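Local structure of fructooligosaccharide ABC transporter substrate-binding protein FusA (Streptococcus pneumoniae, 5G5Y) at residues 4-9 against 58-63; 80-85 against 310-315; 89-94 against 321-326. The protein binds fructooligosaccharides, preferring tetrasaccharides and longer chains, and serves as the solute-binding subunit of the FusABC-MsmK importer that takes them up. One frame throughout, in Å; residues are numbered along the deposited sequence.

Contact 1. Residues 4-9 against 58-63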
ATOM      1  N   THR A   4      27.505 -20.435 -11.408  1.00 21.89           N
ATOM      2  CA  THR A   4      26.270 -20.906 -10.779  1.00 21.90           C
ATOM      3  C   THR A   4      26.007 -20.281  -9.429  1.00 21.60           C
ATOM      4  O   THR A   4      26.929 -20.033  -8.660  1.00 22.53           O
ATOM      5  CB  THR A   4      26.306 -22.424 -10.558  1.00 25.19           C
ATOM      6  OG1 THR A   4      27.376 -22.737  -9.662  1.00 26.63           O
ATOM      7  CG2 THR A   4      26.505 -23.126 -11.832  1.00 26.14           C
ATOM      8  N   LEU A   5      24.738 -20.073  -9.099  1.00 20.40           N
ATOM      9  CA  LEU A   5      24.391 -19.674  -7.738  1.00 19.93           C
ATOM     10  C   LEU A   5      23.105 -20.389  -7.337  1.00 18.69           C
ATOM     11  O   LEU A   5      22.246 -20.669  -8.173  1.00 19.25           O
ATOM     12  CB  LEU A   5      24.162 -18.170  -7.679  1.00 19.48           C
ATOM     13  CG  LEU A   5      25.338 -17.234  -7.922  1.00 18.52           C
ATOM     14  CD1 LEU A   5      24.842 -15.823  -8.127  1.00 19.00           C
ATOM     15  CD2 LEU A   5      26.340 -17.322  -6.771  1.00 18.09           C
ATOM     16  N   LYS A   6      22.954 -20.644  -6.056  1.00 19.49           N
ATOM     17  CA  LYS A   6      21.728 -21.281  -5.539  1.00 21.21           C
ATOM     18  C   LYS A   6      20.894 -20.235  -4.805  1.00 18.14           C
ATOM     19  O   LYS A   6      21.347 -19.693  -3.807  1.00 16.98           O
ATOM     20  CB  LYS A   6      22.032 -22.392  -4.536  1.00 23.96           C
ATOM     21  CG  LYS A   6      22.680 -23.613  -5.145  1.00 30.03           C
ATOM     22  CD  LYS A   6      23.069 -24.653  -4.085  1.00 32.55           C
ATOM     23  CE  LYS A   6      21.893 -25.189  -3.256  1.00 34.40           C
ATOM     24  NZ  LYS A   6      20.782 -25.809  -4.046  1.00 35.69           N
ATOM     25  N   PHE A   7      19.687 -19.995  -5.298  1.00 16.50           N
ATOM     26  CA  PHE A   7      18.770 -19.023  -4.709  1.00 15.48           C
ATOM     27  C   PHE A   7      17.506 -19.737  -4.244  1.00 15.98           C
ATOM     28  O   PHE A   7      16.901 -20.479  -5.019  1.00 16.21           O
ATOM     29  CB  PHE A   7      18.320 -17.967  -5.737  1.00 14.88           C
ATOM     30  CG  PHE A   7      19.387 -16.979  -6.162  1.00 15.34           C
ATOM     31  CD1 PHE A   7      20.591 -16.832  -5.483  1.00 15.98           C
ATOM     32  CD2 PHE A   7      19.114 -16.091  -7.203  1.00 15.36           C
ATOM     33  CE1 PHE A   7      21.535 -15.891  -5.888  1.00 14.87           C
ATOM     34  CE2 PHE A   7      20.060 -15.169  -7.614  1.00 15.86           C
ATOM     35  CZ  PHE A   7      21.268 -15.058  -6.941  1.00 14.82           C
ATOM     36  N   MET A   8      17.072 -19.439  -3.015  1.00 15.98           N
ATOM     37  CA  MET A   8      15.700 -19.765  -2.583  1.00 16.00           C
ATOM     38  C   MET A   8      14.797 -18.655  -3.101  1.00 16.94           C
ATOM     39  O   MET A   8      15.207 -17.476  -3.129  1.00 18.83           O
ATOM     40  CB  MET A   8      15.615 -19.838  -1.077  1.00 16.63           C
ATOM     41  CG  MET A   8      14.252 -20.281  -0.517  1.00 17.72           C
ATOM     42  SD  MET A   8      14.081 -19.878   1.223  1.00 19.32           S
ATOM     43  CE  MET A   8      15.482 -20.652   1.965  1.00 19.74           C
ATOM     44  N   THR A   9      13.595 -19.002  -3.541  1.00 16.29           N
ATOM     45  CA  THR A   9      12.650 -18.005  -4.013  1.00 17.13           C
ATOM     46  C   THR A   9      11.208 -18.351  -3.654  1.00 17.58           C
ATOM     47  O   THR A   9      10.917 -19.472  -3.256  1.00 16.25           O
ATOM     48  CB  THR A   9      12.809 -17.759  -5.538  1.00 17.75           C
ATOM     49  OG1 THR A   9      12.084 -16.585  -5.928  1.00 19.50           O
ATOM     50  CG2 THR A   9      12.358 -18.947  -6.380  1.00 19.25           C
ATOM     51  N   LEU A  58      21.270 -23.446   3.957  1.00 28.93           N
ATOM     52  CA  LEU A  58      21.158 -22.081   3.444  1.00 26.12           C
ATOM     53  C   LEU A  58      21.531 -22.048   1.962  1.00 25.09           C
ATOM     54  O   LEU A  58      22.480 -22.721   1.525  1.00 23.08           O
ATOM     55  CB  LEU A  58      22.046 -21.107   4.219  1.00 26.59           C
ATOM     56  CG  LEU A  58      21.709 -20.837   5.704  1.00 28.10           C
ATOM     57  CD1 LEU A  58      22.714 -19.885   6.343  1.00 28.23           C
ATOM     58  CD2 LEU A  58      20.311 -20.272   5.847  1.00 28.27           C
ATOM     59  N   PRO A  59      20.781 -21.245   1.173  1.00 21.27           N
ATOM     60  CA  PRO A  59      21.167 -20.982  -0.203  1.00 20.72           C
ATOM     61  C   PRO A  59      22.226 -19.873  -0.224  1.00 19.09           C
ATOM     62  O   PRO A  59      22.589 -19.368   0.824  1.00 19.57           O
ATOM     63  CB  PRO A  59      19.851 -20.492  -0.813  1.00 20.07           C
ATOM     64  CG  PRO A  59      19.208 -19.741   0.278  1.00 19.90           C
ATOM     65  CD  PRO A  59      19.542 -20.529   1.530  1.00 20.89           C
ATOM     66  N   ASP A  60      22.667 -19.469  -1.406  1.00 20.42           N
ATOM     67  CA  ASP A  60      23.589 -18.309  -1.533  1.00 18.67           C
ATOM     68  C   ASP A  60      22.854 -16.984  -1.242  1.00 17.55           C
ATOM     69  O   ASP A  60      23.463 -16.016  -0.771  1.00 15.41           O
ATOM     70  CB  ASP A  60      24.200 -18.275  -2.917  1.00 19.37           C
ATOM     71  CG  ASP A  60      25.161 -19.402  -3.155  1.00 22.01           C
ATOM     72  OD1 ASP A  60      25.991 -19.632  -2.243  1.00 23.83           O
ATOM     73  OD2 ASP A  60      25.090 -20.038  -4.247  1.00 20.99           O
ATOM     74  N   ALA A  61      21.544 -16.967  -1.517  1.00 16.57           N
ATOM     75  CA  ALA A  61      20.677 -15.791  -1.315  1.00 15.90           C
ATOM     76  C   ALA A  61      19.229 -16.221  -1.259  1.00 16.33           C
ATOM     77  O   ALA A  61      18.881 -17.301  -1.750  1.00 15.81           O
ATOM     78  CB  ALA A  61      20.852 -14.804  -2.442  1.00 16.40           C
ATOM     79  N   ILE A  62      18.380 -15.386  -0.639  1.00 15.57           N
ATOM     80  CA  ILE A  62      16.939 -15.638  -0.586  1.00 15.64           C
ATOM     81  C   ILE A  62      16.328 -14.507  -1.423  1.00 15.68           C
ATOM     82  O   ILE A  62      16.457 -13.337  -1.063  1.00 15.92           O
ATOM     83  CB  ILE A  62      16.419 -15.617   0.856  1.00 17.45           C
ATOM     84  CG1 ILE A  62      17.147 -16.668   1.705  1.00 17.98           C
ATOM     85  CG2 ILE A  62      14.901 -15.830   0.891  1.00 17.82           C
ATOM     86  CD1 ILE A  62      16.821 -16.583   3.196  1.00 19.66           C
ATOM     87  N   HIS A  63      15.705 -14.886  -2.536  1.00 15.13           N
ATOM     88  CA  HIS A  63      15.144 -14.009  -3.554  1.00 15.38           C
ATOM     89  C   HIS A  63      13.637 -13.894  -3.353  1.00 15.97           C
ATOM     90  O   HIS A  63      12.965 -14.882  -3.071  1.00 15.93           O
ATOM     91  CB  HIS A  63      15.494 -14.597  -4.896  1.00 14.77           C
ATOM     92  CG  HIS A  63      14.879 -13.937  -6.072  1.00 15.01           C
ATOM     93  ND1 HIS A  63      13.658 -14.310  -6.563  1.00 15.35           N
ATOM     94  CD2 HIS A  63      15.355 -12.996  -6.920  1.00 15.11           C
ATOM     95  CE1 HIS A  63      13.376 -13.601  -7.644  1.00 15.53           C
ATOM     96  NE2 HIS A  63      14.400 -12.810  -7.892  1.00 15.53           N
TER
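Met8 turns its side chain over Pro59 and Ile62, touching them with CB, SD and CE. CB comes first, lying 3.8 Å from Pro59 CG. CG, anti to the backbone N, carries the chain on to SD, which meets Ile62 CG2 at 4.1 Å; the two side chains run side by side and point the same way. A bend at chi3 (-55°) then places CE, which lies 4.1 Å from Pro59 CD. Helix 45-55 packs on this side of the strands, its Phe45 touching both Met8 and Ile62. The two backbones are parallel neighbours: Met8 N donates to Ala61 O, and His63 N returns a bond to Met8 O. Strand 3-10 lies between 34-41 and 61-63, and antiparallel 310-312 completes the order 2-1-3-4 of the mixed sheet in this lobe, as in type II periplasmic binding proteins. Before 61-63 becomes a strand, Asp60 grips Lys6 twice. Its own N reaches Lys6 O at 2.7 Å, while its carboxylate OD2 takes Lys6 N at 2.9 Å along an almost straight N-H...O line (177°). That donor meets the anti side of OD2, 20° out of the carboxylate plane. Phe7, Ala61, Thr9 and His63 occupy the other face of the sheet. Phe7 CD1 packs obliquely on Ala61 CB at 3.7 Å, and its ring is met edge-to-face by Trp325. Thr9 OG1 sits in the plane of the His63 imidazole, at its edge, and shares a hydrogen bond of 2.8 Å with ND1. This bond would limit rotation of the imidazole, which also makes an edge-to-face contact with Trp38 and lies about 7 Å, side chain to side chain, from substrate-binding Lys309.

Contact 2. Residues 80-85 against 310-315; sequences VIIPVE and MVITSV
The peptide carbonyls of Val80 and Ile312 are the flat groups that join the two backbones, and they are used differently. Ser314 N stands above the plane of the Val80 carbonyl, 40° out of it, and bonds Val80 O at 2.8 Å. Ile312 O is instead approached nearly head-on by Ile82 N at 3.0 Å, with a C=O...N angle of 169°. Together these bonds make a single bridge between Ile81 and Thr313, by which the connection from helix 69-77 to helix 85-91 fastens onto strand 310-312, an edge strand of its mixed sheet. Water 1 extends the link: it accepts from Ile312 N and lies 2.8 Å from Ile82 O. Thr313 turns away, and its OG1 bonds Pro59 O next to strand 61-63. Aliphatic branches add to the contact. Ile81 CG2 presses on Val311 CG2 at 3.7 Å, where Leu72 of helix 69-77 touches both residues. Ile82 holds CG1 between its backbone N and carbonyl carbon (chi1 64°), close to Ile312 O and CG2, and CD1 continues to 3.7 Å from Ile312 CG2. Just ahead of helix 85-91, Val84 CG1 touches the far end of the same isoleucine, 4.1 Å from Ile312 CD1.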
ATOM      1  N   VAL A  80      23.160 -14.938   9.980  1.00 23.14           N
ATOM      2  CA  VAL A  80      22.556 -15.686   8.852  1.00 22.06           C
ATOM      3  C   VAL A  80      22.690 -14.899   7.533  1.00 20.60           C
ATOM      4  O   VAL A  80      23.002 -15.478   6.473  1.00 18.75           O
ATOM      5  CB  VAL A  80      21.090 -16.027   9.163  1.00 23.07           C
ATOM      6  CG1 VAL A  80      20.344 -16.560   7.948  1.00 23.20           C
ATOM      7  CG2 VAL A  80      21.041 -17.019  10.328  1.00 24.54           C
ATOM      8  N   ILE A  81      22.493 -13.589   7.623  1.00 18.88           N
ATOM      9  CA  ILE A  81      22.620 -12.716   6.454  1.00 21.14           C
ATOM     10  C   ILE A  81      23.748 -11.761   6.708  1.00 20.55           C
ATOM     11  O   ILE A  81      24.079 -11.521   7.855  1.00 22.44           O
ATOM     12  CB  ILE A  81      21.311 -11.966   6.108  1.00 20.64           C
ATOM     13  CG1 ILE A  81      20.852 -10.989   7.213  1.00 23.22           C
ATOM     14  CG2 ILE A  81      20.222 -12.988   5.795  1.00 20.73           C
ATOM     15  CD1 ILE A  81      19.615 -10.172   6.872  1.00 22.87           C
ATOM     16  N   ILE A  82      24.268 -11.153   5.652  1.00 19.42           N
ATOM     17  CA  ILE A  82      25.408 -10.254   5.759  1.00 19.66           C
ATOM     18  C   ILE A  82      25.052  -8.810   5.383  1.00 19.89           C
ATOM     19  O   ILE A  82      24.071  -8.574   4.633  1.00 17.98           O
ATOM     20  CB  ILE A  82      26.579 -10.722   4.873  1.00 20.31           C
ATOM     21  CG1 ILE A  82      26.222 -10.698   3.368  1.00 20.72           C
ATOM     22  CG2 ILE A  82      26.984 -12.130   5.313  1.00 22.61           C
ATOM     23  CD1 ILE A  82      27.421 -10.782   2.438  1.00 20.81           C
ATOM     24  N   PRO A  83      25.847  -7.840   5.899  1.00 20.03           N
ATOM     25  CA  PRO A  83      25.710  -6.478   5.408  1.00 19.06           C
ATOM     26  C   PRO A  83      26.165  -6.375   3.950  1.00 18.60           C
ATOM     27  O   PRO A  83      27.139  -7.018   3.551  1.00 18.40           O
ATOM     28  CB  PRO A  83      26.620  -5.653   6.336  1.00 21.48           C
ATOM     29  CG  PRO A  83      27.026  -6.555   7.444  1.00 22.59           C
ATOM     30  CD  PRO A  83      26.904  -7.960   6.924  1.00 21.05           C
ATOM     31  N   VAL A  84      25.467  -5.560   3.170  1.00 17.96           N
ATOM     32  CA  VAL A  84      25.706  -5.452   1.729  1.00 18.64           C
ATOM     33  C   VAL A  84      26.050  -4.041   1.230  1.00 18.03           C
ATOM     34  O   VAL A  84      26.191  -3.860   0.022  1.00 18.60           O
ATOM     35  CB  VAL A  84      24.471  -5.941   0.934  1.00 17.83           C
ATOM     36  CG1 VAL A  84      24.139  -7.369   1.309  1.00 18.17           C
ATOM     37  CG2 VAL A  84      23.265  -5.037   1.178  1.00 18.49           C
ATOM     38  N   GLU A  85      26.165  -3.057   2.124  1.00 18.04           N
ATOM     39  CA  GLU A  85      26.436  -1.663   1.698  1.00 19.17           C
ATOM     40  C   GLU A  85      27.714  -1.535   0.862  1.00 19.12           C
ATOM     41  O   GLU A  85      27.722  -0.777  -0.095  1.00 20.22           O
ATOM     42  CB  GLU A  85      26.411  -0.639   2.847  1.00 21.00           C
ATOM     43  CG  GLU A  85      27.476  -0.791   3.919  1.00 22.96           C
ATOM     44  CD  GLU A  85      27.118  -1.808   4.983  1.00 24.82           C
ATOM     45  OE1 GLU A  85      26.060  -2.479   4.886  1.00 22.87           O
ATOM     46  OE2 GLU A  85      27.919  -1.936   5.930  1.00 27.81           O
ATOM     47  N   MET A 310      15.451  -9.312  -1.226  1.00 15.61           N
ATOM     48  CA  MET A 310      16.614 -10.201  -1.385  1.00 15.11           C
ATOM     49  C   MET A 310      17.582  -9.965  -0.276  1.00 14.04           C
ATOM     50  O   MET A 310      17.867  -8.825   0.031  1.00 14.57           O
ATOM     51  CB  MET A 310      17.350  -9.953  -2.686  1.00 16.39           C
ATOM     52  CG  MET A 310      18.355 -11.032  -3.054  1.00 17.48           C
ATOM     53  SD  MET A 310      18.159 -11.454  -4.777  1.00 20.31           S
ATOM     54  CE  MET A 310      19.495 -12.649  -5.024  1.00 19.58           C
ATOM     55  N   VAL A 311      18.065 -11.045   0.345  1.00 14.07           N
ATOM     56  CA  VAL A 311      19.157 -11.016   1.304  1.00 14.52           C
ATOM     57  C   VAL A 311      20.264 -11.989   0.840  1.00 14.82           C
ATOM     58  O   VAL A 311      20.013 -12.926   0.098  1.00 13.97           O
ATOM     59  CB  VAL A 311      18.721 -11.393   2.716  1.00 14.64           C
ATOM     60  CG1 VAL A 311      17.756 -10.368   3.303  1.00 14.63           C
ATOM     61  CG2 VAL A 311      18.089 -12.778   2.777  1.00 14.42           C
ATOM     62  N   ILE A 312      21.485 -11.739   1.279  1.00 15.54           N
ATOM     63  CA  ILE A 312      22.612 -12.578   0.927  1.00 15.30           C
ATOM     64  C   ILE A 312      23.037 -13.294   2.205  1.00 15.75           C
ATOM     65  O   ILE A 312      23.237 -12.650   3.258  1.00 15.31           O
ATOM     66  CB  ILE A 312      23.744 -11.732   0.355  1.00 15.70           C
ATOM     67  CG1 ILE A 312      23.325 -11.161  -1.013  1.00 15.44           C
ATOM     68  CG2 ILE A 312      25.039 -12.576   0.263  1.00 16.54           C
ATOM     69  CD1 ILE A 312      24.381 -10.243  -1.631  1.00 15.80           C
ATOM     70  N   THR A 313      23.198 -14.615   2.119  1.00 17.05           N
ATOM     71  CA  THR A 313      23.511 -15.397   3.317  1.00 19.36           C
ATOM     72  C   THR A 313      24.988 -15.438   3.615  1.00 19.16           C
ATOM     73  O   THR A 313      25.840 -15.192   2.734  1.00 18.98           O
ATOM     74  CB  THR A 313      23.054 -16.852   3.219  1.00 19.53           C
ATOM     75  OG1 THR A 313      23.840 -17.502   2.225  1.00 21.88           O
ATOM     76  CG2 THR A 313      21.608 -16.931   2.861  1.00 20.61           C
ATOM     77  N   SER A 314      25.283 -15.834   4.849  1.00 20.83           N
ATOM     78  CA  SER A 314      26.675 -16.011   5.288  1.00 23.99           C
ATOM     79  C   SER A 314      27.444 -17.156   4.630  1.00 23.92           C
ATOM     80  O   SER A 314      28.660 -17.237   4.859  1.00 24.55           O
ATOM     81  CB  SER A 314      26.720 -16.230   6.807  1.00 25.77           C
ATOM     82  OG  SER A 314      26.034 -17.420   7.110  1.00 25.15           O
ATOM     83  N   VAL A 315      26.774 -18.028   3.855  1.00 21.81           N
ATOM     84  CA  VAL A 315      27.451 -19.134   3.141  1.00 22.89           C
ATOM     85  C   VAL A 315      27.824 -18.809   1.714  1.00 22.00           C
ATOM     86  O   VAL A 315      28.424 -19.624   1.035  1.00 23.05           O
ATOM     87  CB  VAL A 315      26.669 -20.481   3.174  1.00 24.02           C
ATOM     88  CG1 VAL A 315      26.448 -20.941   4.618  1.00 24.42           C
ATOM     89  CG2 VAL A 315      25.355 -20.433   2.404  1.00 23.59           C
TER
HETATM   90  O   HOH W   1      22.007  -9.707   3.153  1.00 14.67           O

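Contact 3. Residues 89-94 against 321-326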
ATOM      1  N   ASP A  89      28.239  -0.195  -3.241  1.00 18.81           N
ATOM      2  CA  ASP A  89      29.210   0.776  -3.649  1.00 22.32           C
ATOM      3  C   ASP A  89      30.197   0.242  -4.698  1.00 20.21           C
ATOM      4  O   ASP A  89      30.499   0.929  -5.656  1.00 20.83           O
ATOM      5  CB  ASP A  89      29.987   1.245  -2.407  1.00 28.39           C
ATOM      6  CG  ASP A  89      30.834   2.474  -2.681  1.00 36.47           C
ATOM      7  OD1 ASP A  89      30.305   3.475  -3.230  1.00 46.72           O
ATOM      8  OD2 ASP A  89      32.029   2.452  -2.347  1.00 44.93           O
ATOM      9  N   LYS A  90      30.699  -0.962  -4.506  1.00 19.85           N
ATOM     10  CA  LYS A  90      31.755  -1.504  -5.377  1.00 20.66           C
ATOM     11  C   LYS A  90      31.225  -2.051  -6.696  1.00 19.73           C
ATOM     12  O   LYS A  90      31.893  -1.956  -7.725  1.00 17.37           O
ATOM     13  CB  LYS A  90      32.484  -2.655  -4.686  1.00 24.39           C
ATOM     14  CG  LYS A  90      33.496  -2.262  -3.644  1.00 29.93           C
ATOM     15  CD  LYS A  90      34.332  -3.492  -3.287  1.00 34.56           C
ATOM     16  CE  LYS A  90      34.677  -3.561  -1.817  1.00 41.79           C
ATOM     17  NZ  LYS A  90      35.802  -2.651  -1.479  1.00 46.65           N
ATOM     18  N   TYR A  91      30.038  -2.649  -6.663  1.00 16.45           N
ATOM     19  CA  TYR A  91      29.608  -3.517  -7.783  1.00 17.45           C
ATOM     20  C   TYR A  91      28.245  -3.228  -8.391  1.00 16.74           C
ATOM     21  O   TYR A  91      27.806  -3.977  -9.291  1.00 15.60           O
ATOM     22  CB  TYR A  91      29.618  -4.988  -7.346  1.00 17.94           C
ATOM     23  CG  TYR A  91      30.935  -5.480  -6.765  1.00 19.80           C
ATOM     24  CD1 TYR A  91      32.140  -5.359  -7.484  1.00 21.30           C
ATOM     25  CD2 TYR A  91      30.976  -6.097  -5.525  1.00 20.82           C
ATOM     26  CE1 TYR A  91      33.345  -5.809  -6.946  1.00 22.30           C
ATOM     27  CE2 TYR A  91      32.181  -6.529  -4.975  1.00 22.60           C
ATOM     28  CZ  TYR A  91      33.351  -6.374  -5.696  1.00 23.78           C
ATOM     29  OH  TYR A  91      34.516  -6.838  -5.131  1.00 27.70           O
ATOM     30  N   MET A  92      27.535  -2.212  -7.885  1.00 15.40           N
ATOM     31  CA  MET A  92      26.119  -2.095  -8.248  1.00 15.51           C
ATOM     32  C   MET A  92      25.749  -0.702  -8.793  1.00 15.57           C
ATOM     33  O   MET A  92      24.988   0.033  -8.157  1.00 13.63           O
ATOM     34  CB  MET A  92      25.245  -2.543  -7.100  1.00 15.81           C
ATOM     35  CG  MET A  92      25.568  -3.933  -6.561  1.00 14.78           C
ATOM     36  SD  MET A  92      24.418  -4.413  -5.243  1.00 15.57           S
ATOM     37  CE  MET A  92      22.936  -4.773  -6.221  1.00 15.86           C
ATOM     38  N   PRO A  93      26.306  -0.338  -9.989  1.00 15.37           N
ATOM     39  CA  PRO A  93      26.024   0.993 -10.555  1.00 16.51           C
ATOM     40  C   PRO A  93      24.530   1.305 -10.842  1.00 15.03           C
ATOM     41  O   PRO A  93      24.127   2.480 -10.756  1.00 14.66           O
ATOM     42  CB  PRO A  93      26.847   1.022 -11.863  1.00 15.86           C
ATOM     43  CG  PRO A  93      26.988  -0.417 -12.238  1.00 17.25           C
ATOM     44  CD  PRO A  93      27.096  -1.164 -10.930  1.00 15.93           C
ATOM     45  N   ASN A  94      23.724   0.309 -11.231  1.00 15.48           N
ATOM     46  CA  ASN A  94      22.286   0.582 -11.458  1.00 15.02           C
ATOM     47  C   ASN A  94      21.601   1.026 -10.159  1.00 14.50           C
ATOM     48  O   ASN A  94      20.891   2.008 -10.132  1.00 14.31           O
ATOM     49  CB  ASN A  94      21.524  -0.609 -12.104  1.00 15.88           C
ATOM     50  CG  ASN A  94      22.058  -0.991 -13.470  1.00 17.62           C
ATOM     51  OD1 ASN A  94      22.467  -0.127 -14.234  1.00 19.96           O
ATOM     52  ND2 ASN A  94      22.043  -2.268 -13.792  1.00 16.85           N
ATOM     53  N   LEU A 321      29.922 -11.749  -7.784  1.00 16.63           N
ATOM     54  CA  LEU A 321      29.005 -12.308  -8.786  1.00 17.15           C
ATOM     55  C   LEU A 321      27.543 -12.048  -8.368  1.00 15.68           C
ATOM     56  O   LEU A 321      26.712 -11.671  -9.177  1.00 14.43           O
ATOM     57  CB  LEU A 321      29.204 -13.816  -8.904  1.00 19.44           C
ATOM     58  CG  LEU A 321      28.484 -14.495 -10.075  1.00 21.06           C
ATOM     59  CD1 LEU A 321      29.037 -13.993 -11.396  1.00 23.50           C
ATOM     60  CD2 LEU A 321      28.695 -15.986  -9.929  1.00 22.13           C
ATOM     61  N   THR A 322      27.245 -12.322  -7.111  1.00 15.76           N
ATOM     62  CA  THR A 322      25.858 -12.168  -6.583  1.00 15.71           C
ATOM     63  C   THR A 322      25.410 -10.707  -6.696  1.00 15.14           C
ATOM     64  O   THR A 322      24.300 -10.443  -7.191  1.00 16.31           O
ATOM     65  CB  THR A 322      25.779 -12.671  -5.132  1.00 15.94           C
ATOM     66  OG1 THR A 322      26.108 -14.057  -5.084  1.00 16.03           O
ATOM     67  CG2 THR A 322      24.387 -12.523  -4.523  1.00 16.21           C
ATOM     68  N   ALA A 323      26.263  -9.768  -6.273  1.00 15.24           N
ATOM     69  CA  ALA A 323      25.931  -8.337  -6.319  1.00 14.95           C
ATOM     70  C   ALA A 323      25.683  -7.851  -7.740  1.00 14.64           C
ATOM     71  O   ALA A 323      24.755  -7.093  -7.973  1.00 13.24           O
ATOM     72  CB  ALA A 323      27.014  -7.497  -5.660  1.00 16.23           C
ATOM     73  N   LYS A 324      26.509  -8.306  -8.686  1.00 13.90           N
ATOM     74  CA  LYS A 324      26.305  -8.009 -10.087  1.00 13.77           C
ATOM     75  C   LYS A 324      25.044  -8.600 -10.687  1.00 13.22           C
ATOM     76  O   LYS A 324      24.387  -7.944 -11.498  1.00 13.11           O
ATOM     77  CB  LYS A 324      27.574  -8.375 -10.914  1.00 15.04           C
ATOM     78  CG  LYS A 324      28.711  -7.434 -10.559  1.00 15.39           C
ATOM     79  CD  LYS A 324      30.051  -7.744 -11.267  1.00 18.56           C
ATOM     80  CE  LYS A 324      31.016  -6.606 -10.948  1.00 19.82           C
ATOM     81  NZ  LYS A 324      32.347  -6.877 -11.569  1.00 20.59           N
ATOM     82  N   TRP A 325      24.695  -9.822 -10.311  1.00 13.64           N
ATOM     83  CA  TRP A 325      23.442 -10.434 -10.719  1.00 13.43           C
ATOM     84  C   TRP A 325      22.277  -9.598 -10.156  1.00 12.97           C
ATOM     85  O   TRP A 325      21.337  -9.260 -10.890  1.00 12.76           O
ATOM     86  CB  TRP A 325      23.344 -11.889 -10.217  1.00 13.68           C
ATOM     87  CG  TRP A 325      22.191 -12.610 -10.770  1.00 13.93           C
ATOM     88  CD1 TRP A 325      22.189 -13.398 -11.867  1.00 14.13           C
ATOM     89  CD2 TRP A 325      20.826 -12.592 -10.280  1.00 13.87           C
ATOM     90  NE1 TRP A 325      20.929 -13.884 -12.104  1.00 14.11           N
ATOM     91  CE2 TRP A 325      20.067 -13.389 -11.160  1.00 14.54           C
ATOM     92  CE3 TRP A 325      20.176 -11.948  -9.221  1.00 13.50           C
ATOM     93  CZ2 TRP A 325      18.689 -13.598 -10.992  1.00 13.66           C
ATOM     94  CZ3 TRP A 325      18.800 -12.138  -9.060  1.00 13.51           C
ATOM     95  CH2 TRP A 325      18.077 -12.977  -9.925  1.00 13.25           C
ATOM     96  N   ILE A 326      22.361  -9.234  -8.894  1.00 12.63           N
ATOM     97  CA  ILE A 326      21.279  -8.408  -8.277  1.00 13.11           C
ATOM     98  C   ILE A 326      21.220  -7.050  -8.987  1.00 13.34           C
ATOM     99  O   ILE A 326      20.118  -6.539  -9.336  1.00 13.08           O
ATOM    100  CB  ILE A 326      21.464  -8.227  -6.762  1.00 13.37           C
ATOM    101  CG1 ILE A 326      21.334  -9.568  -6.055  1.00 13.43           C
ATOM    102  CG2 ILE A 326      20.392  -7.264  -6.181  1.00 13.69           C
ATOM    103  CD1 ILE A 326      21.846  -9.603  -4.634  1.00 14.46           C
TER
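Tyr91 and Met92, at the break between helix 85-91 and helix 93-101, pack against Ala323, Lys324 and Ile326 of helix 319-329. This is helix packing at the periphery of the lobe, and helix 319-329 itself lies between this corner and the sheet containing strand 310-312. Tyr91 closes helix 85-91 and points its CB at helix 319-329, where it lies 4.0 Å from Ala323 CB. Its ring leans on Lys90 CB of its own helix, which sits 3.6 Å above the plane and over the centre of one face. Lys324 crosses the tyrosine obliquely with its methylenes: CG stands beside Tyr91 O, and the extended chain brings CE to 3.8 Å from Tyr91 CD1. Lys324 NZ forms a salt bridge with Glu320 OE2, one turn earlier in the helix. Met92 follows, the first residue to leave helical geometry and the N-cap position of the next helix. Its CG also packs on Ala323 CB, at 4.0 Å, so that this methyl touches both residues of the break. A bend at chi3 (74°) brings CE over the backbone of helix 319-329, 3.4 Å from Ala323 O. Phe119 touches both Met92 and Ile326, whose closest meeting is Met92 CE with Ile326 CG2 at 3.6 Å. At the start of helix 93-101, Asn94 N bonds Asp327 OD2.

How the contacts relate
From the N terminus, contact 1 closes first, after a loop of 48 residues that holds helix 23-32, strand 34-41 and helix 45-55. Contacts 2 and 3 open later and close more than 220 residues on, after the chain has built the second sheet, with strands 138-142, 181-183, 264-269 and 282-284, and returned. They cross, since 80-85 and 89-94 are met in the same order by 310-315 and 321-326. Strand 310-312 joins contact 1 to contact 2 by pairing with 61-63, for example Ile62 N with Val311 O. Helix 319-329 joins all three: Thr322 packs on Leu5, and Ile326 on Met310 and Ile312.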